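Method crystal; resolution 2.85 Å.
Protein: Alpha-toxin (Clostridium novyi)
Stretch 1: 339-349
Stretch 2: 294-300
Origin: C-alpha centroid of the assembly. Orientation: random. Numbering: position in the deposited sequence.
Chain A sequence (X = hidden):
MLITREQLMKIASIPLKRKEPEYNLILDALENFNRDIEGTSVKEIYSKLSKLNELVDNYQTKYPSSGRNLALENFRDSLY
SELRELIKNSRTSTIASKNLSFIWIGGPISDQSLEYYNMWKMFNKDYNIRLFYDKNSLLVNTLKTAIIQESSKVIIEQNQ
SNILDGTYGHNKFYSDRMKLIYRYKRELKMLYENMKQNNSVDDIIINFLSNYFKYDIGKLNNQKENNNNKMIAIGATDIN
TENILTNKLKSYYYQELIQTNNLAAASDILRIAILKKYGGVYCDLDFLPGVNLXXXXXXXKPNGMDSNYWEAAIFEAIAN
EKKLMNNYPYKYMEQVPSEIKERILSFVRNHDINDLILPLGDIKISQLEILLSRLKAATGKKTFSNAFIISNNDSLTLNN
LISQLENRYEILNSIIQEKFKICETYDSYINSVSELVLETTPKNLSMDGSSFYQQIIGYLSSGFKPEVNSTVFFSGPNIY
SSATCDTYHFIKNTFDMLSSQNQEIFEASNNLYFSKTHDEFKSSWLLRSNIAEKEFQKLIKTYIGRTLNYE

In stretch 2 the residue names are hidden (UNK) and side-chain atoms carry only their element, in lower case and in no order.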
ATOM      1  N   GLU A 339     -37.360  -6.371 -13.512  1.00 67.22           N
ATOM      2  CA  GLU A 339     -37.398  -7.747 -14.019  1.00 67.51           C
ATOM      3  C   GLU A 339     -36.105  -8.493 -13.731  1.00 66.72           C
ATOM      4  O   GLU A 339     -36.132  -9.669 -13.345  1.00 66.89           O
ATOM      5  CB  GLU A 339     -37.678  -7.761 -15.522  1.00 67.51           C
ATOM      6  CG  GLU A 339     -39.121  -7.434 -15.899  1.00 68.84           C
ATOM      7  CD  GLU A 339     -39.310  -7.203 -17.407  1.00 69.21           C
ATOM      8  OE1 GLU A 339     -38.292  -7.134 -18.149  1.00 71.48           O
ATOM      9  OE2 GLU A 339     -40.482  -7.081 -17.847  1.00 70.73           O
ATOM     10  N   ILE A 340     -34.986  -7.794 -13.927  1.00 65.88           N
ATOM     11  CA  ILE A 340     -33.646  -8.345 -13.710  1.00 64.93           C
ATOM     12  C   ILE A 340     -33.374  -8.539 -12.217  1.00 64.29           C
ATOM     13  O   ILE A 340     -32.912  -9.605 -11.805  1.00 64.20           O
ATOM     14  CB  ILE A 340     -32.544  -7.462 -14.366  1.00 65.01           C
ATOM     15  CG1 ILE A 340     -32.731  -7.412 -15.891  1.00 64.90           C
ATOM     16  CG2 ILE A 340     -31.155  -7.985 -14.015  1.00 65.06           C
ATOM     17  CD1 ILE A 340     -31.890  -6.363 -16.600  1.00 64.72           C
ATOM     18  N   LYS A 341     -33.681  -7.518 -11.417  1.00 63.48           N
ATOM     19  CA  LYS A 341     -33.555  -7.600  -9.962  1.00 62.75           C
ATOM     20  C   LYS A 341     -34.219  -8.855  -9.383  1.00 62.70           C
ATOM     21  O   LYS A 341     -33.628  -9.530  -8.535  1.00 62.90           O
ATOM     22  CB  LYS A 341     -34.108  -6.339  -9.280  1.00 62.66           C
ATOM     23  CG  LYS A 341     -34.293  -6.497  -7.773  1.00 62.03           C
ATOM     24  CD  LYS A 341     -34.599  -5.187  -7.072  1.00 62.04           C
ATOM     25  CE  LYS A 341     -34.833  -5.432  -5.588  1.00 60.34           C
ATOM     26  NZ  LYS A 341     -34.992  -4.165  -4.850  1.00 59.71           N
ATOM     27  N   GLU A 342     -35.433  -9.165  -9.837  1.00 62.35           N
ATOM     28  CA  GLU A 342     -36.162 -10.345  -9.354  1.00 62.03           C
ATOM     29  C   GLU A 342     -35.549 -11.677  -9.792  1.00 61.45           C
ATOM     30  O   GLU A 342     -35.743 -12.704  -9.134  1.00 61.23           O
ATOM     31  CB  GLU A 342     -37.648 -10.287  -9.728  1.00 62.23           C
ATOM     32  CG  GLU A 342     -38.545  -9.765  -8.602  1.00 63.41           C
ATOM     33  CD  GLU A 342     -38.312 -10.486  -7.268  1.00 65.20           C
ATOM     34  OE1 GLU A 342     -38.278 -11.743  -7.254  1.00 65.60           O
ATOM     35  OE2 GLU A 342     -38.162  -9.792  -6.232  1.00 65.49           O
ATOM     36  N   ARG A 343     -34.814 -11.652 -10.900  1.00 60.82           N
ATOM     37  CA  ARG A 343     -34.063 -12.819 -11.337  1.00 60.33           C
ATOM     38  C   ARG A 343     -32.853 -13.019 -10.423  1.00 59.84           C
ATOM     39  O   ARG A 343     -32.552 -14.145 -10.011  1.00 59.63           O
ATOM     40  CB  ARG A 343     -33.637 -12.678 -12.801  1.00 60.33           C
ATOM     41  CG  ARG A 343     -34.792 -12.764 -13.806  1.00 60.69           C
ATOM     42  CD  ARG A 343     -34.284 -12.854 -15.253  1.00 60.60           C
ATOM     43  NE  ARG A 343     -33.552 -14.101 -15.499  1.00 60.13           N
ATOM     44  CZ  ARG A 343     -32.627 -14.264 -16.441  1.00 59.27           C
ATOM     45  NH1 ARG A 343     -32.296 -13.261 -17.247  1.00 58.86           N
ATOM     46  NH2 ARG A 343     -32.025 -15.437 -16.571  1.00 58.82           N
ATOM     47  N   ILE A 344     -32.175 -11.917 -10.103  1.00 59.24           N
ATOM     48  CA  ILE A 344     -31.075 -11.936  -9.147  1.00 58.78           C
ATOM     49  C   ILE A 344     -31.558 -12.498  -7.807  1.00 58.61           C
ATOM     50  O   ILE A 344     -31.030 -13.498  -7.327  1.00 58.39           O
ATOM     51  CB  ILE A 344     -30.474 -10.529  -8.924  1.00 58.67           C
ATOM     52  CG1 ILE A 344     -30.096  -9.844 -10.243  1.00 58.65           C
ATOM     53  CG2 ILE A 344     -29.271 -10.600  -8.015  1.00 59.02           C
ATOM     54  CD1 ILE A 344     -29.049 -10.571 -11.070  1.00 59.19           C
ATOM     55  N   LEU A 345     -32.576 -11.856  -7.233  1.00 58.60           N
ATOM     56  CA  LEU A 345     -33.127 -12.222  -5.930  1.00 58.88           C
ATOM     57  C   LEU A 345     -33.651 -13.656  -5.831  1.00 59.36           C
ATOM     58  O   LEU A 345     -33.562 -14.282  -4.775  1.00 59.34           O
ATOM     59  CB  LEU A 345     -34.224 -11.241  -5.514  1.00 58.76           C
ATOM     60  CG  LEU A 345     -33.854  -9.798  -5.157  1.00 58.63           C
ATOM     61  CD1 LEU A 345     -34.904  -9.225  -4.219  1.00 59.32           C
ATOM     62  CD2 LEU A 345     -32.500  -9.700  -4.498  1.00 58.12           C
ATOM     63  N   SER A 346     -34.205 -14.173  -6.922  1.00 60.11           N
ATOM     64  CA  SER A 346     -34.653 -15.563  -6.945  1.00 60.78           C
ATOM     65  C   SER A 346     -33.467 -16.508  -7.122  1.00 61.02           C
ATOM     66  O   SER A 346     -33.489 -17.635  -6.622  1.00 61.37           O
ATOM     67  CB  SER A 346     -35.677 -15.795  -8.054  1.00 60.78           C
ATOM     68  OG  SER A 346     -35.054 -15.690  -9.319  1.00 61.34           O
ATOM     69  N   PHE A 347     -32.440 -16.049  -7.837  1.00 61.20           N
ATOM     70  CA  PHE A 347     -31.225 -16.834  -8.020  1.00 61.21           C
ATOM     71  C   PHE A 347     -30.486 -16.992  -6.699  1.00 60.87           C
ATOM     72  O   PHE A 347     -29.978 -18.067  -6.386  1.00 60.90           O
ATOM     73  CB  PHE A 347     -30.304 -16.189  -9.050  1.00 61.48           C
ATOM     74  CG  PHE A 347     -29.295 -17.133  -9.612  1.00 63.04           C
ATOM     75  CD1 PHE A 347     -29.577 -17.849 -10.778  1.00 64.53           C
ATOM     76  CD2 PHE A 347     -28.074 -17.336  -8.965  1.00 64.38           C
ATOM     77  CE1 PHE A 347     -28.651 -18.747 -11.308  1.00 65.67           C
ATOM     78  CE2 PHE A 347     -27.136 -18.230  -9.479  1.00 65.64           C
ATOM     79  CZ  PHE A 347     -27.425 -18.941 -10.655  1.00 66.13           C
ATOM     80  N   VAL A 348     -30.432 -15.905  -5.937  1.00 60.58           N
ATOM     81  CA  VAL A 348     -29.842 -15.902  -4.608  1.00 60.27           C
ATOM     82  C   VAL A 348     -30.567 -16.876  -3.677  1.00 60.24           C
ATOM     83  O   VAL A 348     -29.929 -17.712  -3.045  1.00 60.23           O
ATOM     84  CB  VAL A 348     -29.820 -14.473  -4.005  1.00 60.19           C
ATOM     85  CG1 VAL A 348     -29.420 -14.498  -2.534  1.00 60.22           C
ATOM     86  CG2 VAL A 348     -28.871 -13.581  -4.793  1.00 60.14           C
ATOM     87  N   ARG A 349     -31.895 -16.788  -3.609  1.00 60.25           N
ATOM     88  CA  ARG A 349     -32.641 -17.600  -2.640  1.00 60.36           C
ATOM     89  C   ARG A 349     -32.667 -19.101  -2.957  1.00 60.09           C
ATOM     90  O   ARG A 349     -32.944 -19.915  -2.074  1.00 60.35           O
ATOM     91  CB  ARG A 349     -34.047 -17.035  -2.350  1.00 60.33           C
ATOM     92  CG  ARG A 349     -35.006 -16.991  -3.525  1.00 61.03           C
ATOM     93  CD  ARG A 349     -36.442 -16.667  -3.072  1.00 60.89           C
ATOM     94  NE  ARG A 349     -37.095 -15.741  -3.999  1.00 61.03           N
ATOM     95  CZ  ARG A 349     -37.101 -14.418  -3.852  1.00 60.80           C
ATOM     96  NH1 ARG A 349     -36.512 -13.856  -2.806  1.00 60.82           N
ATOM     97  NH2 ARG A 349     -37.701 -13.654  -4.748  1.00 61.17           N
ATOM     98  N   UNK A 294     -19.225 -16.058 -10.805  1.00 49.95           N
ATOM     99  CA  UNK A 294     -19.475 -16.975 -11.920  1.00 51.10           C
ATOM    100  C   UNK A 294     -20.934 -17.409 -12.018  1.00 51.95           C
ATOM    101  O   UNK A 294     -21.526 -17.365 -13.096  1.00 52.24           O
ATOM    102  o   UNK A 294     -17.338 -17.960 -12.449  1.00 51.59           O
ATOM    103  c   UNK A 294     -18.580 -18.209 -11.822  1.00 51.02           C
ATOM    104  N   UNK A 295     -21.514 -17.812 -10.891  1.00 52.79           N
ATOM    105  CA  UNK A 295     -22.870 -18.352 -10.876  1.00 53.70           C
ATOM    106  C   UNK A 295     -23.890 -17.417 -11.530  1.00 54.37           C
ATOM    107  O   UNK A 295     -24.931 -17.859 -12.016  1.00 54.27           O
ATOM    108  c   UNK A 295     -22.439 -21.098  -9.325  1.00 53.06           C
ATOM    109  c   UNK A 295     -22.379 -19.712  -8.698  1.00 53.44           C
ATOM    110  c   UNK A 295     -23.282 -18.715  -9.442  1.00 53.66           C
ATOM    111  c   UNK A 295     -22.739 -19.778  -7.220  1.00 53.50           C
ATOM    112  N   UNK A 296     -23.560 -16.131 -11.573  1.00 55.43           N
ATOM    113  CA  UNK A 296     -24.446 -15.101 -12.122  1.00 56.53           C
ATOM    114  C   UNK A 296     -24.079 -14.756 -13.569  1.00 57.45           C
ATOM    115  O   UNK A 296     -24.300 -13.627 -14.027  1.00 57.61           O
ATOM    116  c   UNK A 296     -24.025 -14.706  -8.898  1.00 55.55           C
ATOM    117  c   UNK A 296     -26.120 -13.673  -9.409  1.00 55.89           C
ATOM    118  c   UNK A 296     -25.712 -14.523  -7.199  1.00 55.55           C
ATOM    119  c   UNK A 296     -24.858 -14.080  -9.822  1.00 56.08           C
ATOM    120  c   UNK A 296     -26.550 -13.890  -8.104  1.00 55.68           C
ATOM    121  c   UNK A 296     -24.448 -14.930  -7.597  1.00 55.22           C
ATOM    122  c   UNK A 296     -24.402 -13.844 -11.237  1.00 56.25           C
ATOM    123  N   UNK A 297     -23.514 -15.733 -14.280  1.00 58.56           N
ATOM    124  CA  UNK A 297     -23.107 -15.550 -15.676  1.00 59.60           C
ATOM    125  C   UNK A 297     -24.242 -15.672 -16.684  1.00 60.31           C
ATOM    126  O   UNK A 297     -24.195 -15.055 -17.747  1.00 60.33           O
ATOM    127  n   UNK A 297     -19.540 -16.593 -16.069  1.00 59.43           N
ATOM    128  c   UNK A 297     -21.955 -16.487 -16.044  1.00 59.44           C
ATOM    129  c   UNK A 297     -20.602 -15.903 -15.681  1.00 59.52           C
ATOM    130  o   UNK A 297     -20.513 -14.839 -15.061  1.00 59.48           O
ATOM    131  N   UNK A 298     -25.258 -16.460 -16.335  1.00 61.30           N
ATOM    132  CA  UNK A 298     -26.463 -16.587 -17.154  1.00 62.28           C
ATOM    133  C   UNK A 298     -27.472 -15.485 -16.853  1.00 62.58           C
ATOM    134  O   UNK A 298     -28.677 -15.668 -17.049  1.00 62.82           O
ATOM    135  c   UNK A 298     -27.104 -17.961 -16.957  1.00 62.50           C
ATOM    136  c   UNK A 298     -26.117 -19.093 -17.158  1.00 63.72           C
ATOM    137  o   UNK A 298     -26.265 -20.131 -16.471  1.00 64.79           O
ATOM    138  o   UNK A 298     -25.188 -18.937 -17.994  1.00 64.23           O
ATOM    139  N   UNK A 299     -26.975 -14.356 -16.349  1.00 62.99           N
ATOM    140  CA  UNK A 299     -27.774 -13.137 -16.202  1.00 63.42           C
ATOM    141  C   UNK A 299     -27.000 -11.984 -16.847  1.00 64.04           C
ATOM    142  O   UNK A 299     -25.934 -11.585 -16.362  1.00 64.20           O
ATOM    143  c   UNK A 299     -29.010 -13.961 -14.150  1.00 63.24           C
ATOM    144  c   UNK A 299     -28.910 -11.511 -14.649  1.00 62.54           C
ATOM    145  c   UNK A 299     -28.151 -12.827 -14.728  1.00 63.13           C
ATOM    146  c   UNK A 299     -29.007 -14.069 -12.625  1.00 63.30           C
ATOM    147  N   UNK A 300     -27.541 -11.481 -17.955  1.00 64.70           N
ATOM    148  CA  UNK A 300     -26.873 -10.464 -18.763  1.00 65.37           C
ATOM    149  C   UNK A 300     -26.970  -9.075 -18.133  1.00 65.53           C
ATOM    150  O   UNK A 300     -28.054  -8.591 -17.809  1.00 65.66           O
ATOM    151  c   UNK A 300     -27.412 -10.468 -20.202  1.00 65.46           C
ATOM    152  o   UNK A 300     -28.809 -10.744 -20.238  1.00 66.17           O
TER

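Stretch 1 is a helical segment, and stretch 2 passes alongside it as a short 3-10 segment that gives way to irregular chain. Position 294 carries one side-chain carbon followed by one oxygen, and it lies out of reach of the helix. A hydroxymethyl group of this kind is serine, Ser 294.

At position 295 four carbons fork at the second, and CA-to-CB points toward the helix. Its CB lies 3.9 Å from CE2 of Phe 347, while its backbone O approaches CZ of the same ring at 3.0 Å, a tight contact. Four carbons with this branching define leucine, Leu 295.

Position 296 has one carbon leading to a ring of six carbons, with no oxygen attached. Its CA-to-CB bond runs sideways, but the ring reaches back to the helix, where one ring carbon lies near CD2 of Phe 347, CG2 of Val 348 and CG2 of Ile 344. The residue is phenylalanine, Phe 296. The carbon in question is CE2, 3.9 Å from CD2 of Phe 347, 4.1 Å from CG2 of Val 348 and 4.3 Å from CG2 of Ile 344. Phe 347 CD2 sits over one face of the ring and Val 348 CG2 at its edge. The ring planes of Phe 347 and Phe 296 are oblique to each other.

Position 297 shows two carbons, the second bearing one oxygen and one nitrogen, a carboxamide. The CA-to-CB bond points away from the helix, and the side chain makes no contact with it; the residue, Asn 297, is exposed.

The side chain at position 298 also has two carbons, but the second carries two oxygens, a carboxylate that makes no close contact with the helix. The contribution comes from the backbone, whose O accepts a weak hydrogen bond from NH2 of Arg 343, at 3.4 Å and an angle of 129°. The residue is Asp 298.

Four carbons at position 299 fork at the first, and one arm is two carbons long. The CA-to-CB bond points toward the helix, and side-chain carbons lie near Ile 340, Arg 343, Ile 344 and Phe 347. This is the pattern of isoleucine, and Ile 299 loses 100 Å² to the helix. Its CG2 packs 3.7 Å from CD1 of Ile 344 and 4.2 Å from CG2 of Ile 340, its CD1 lies 4.2 Å from CD1 of Phe 347, and its CG1 lies over one face of the Arg 343 guanidinium, 4.1 Å from NH2.

Position 300, with one carbon and one oxygen, is Ser 300, exposed and without a close contact.

The contact is therefore mainly apolar. Ile 299 spans Ile 340, Ile 344 and Phe 347, residues spaced along one side of the helix, while Phe 347 also packs against Leu 295 and Phe 296. Arg 343, itself exposed, adds one weak hydrogen bond to the backbone O of Asp 298.

Stretch 2 294-300: SLFNDIS
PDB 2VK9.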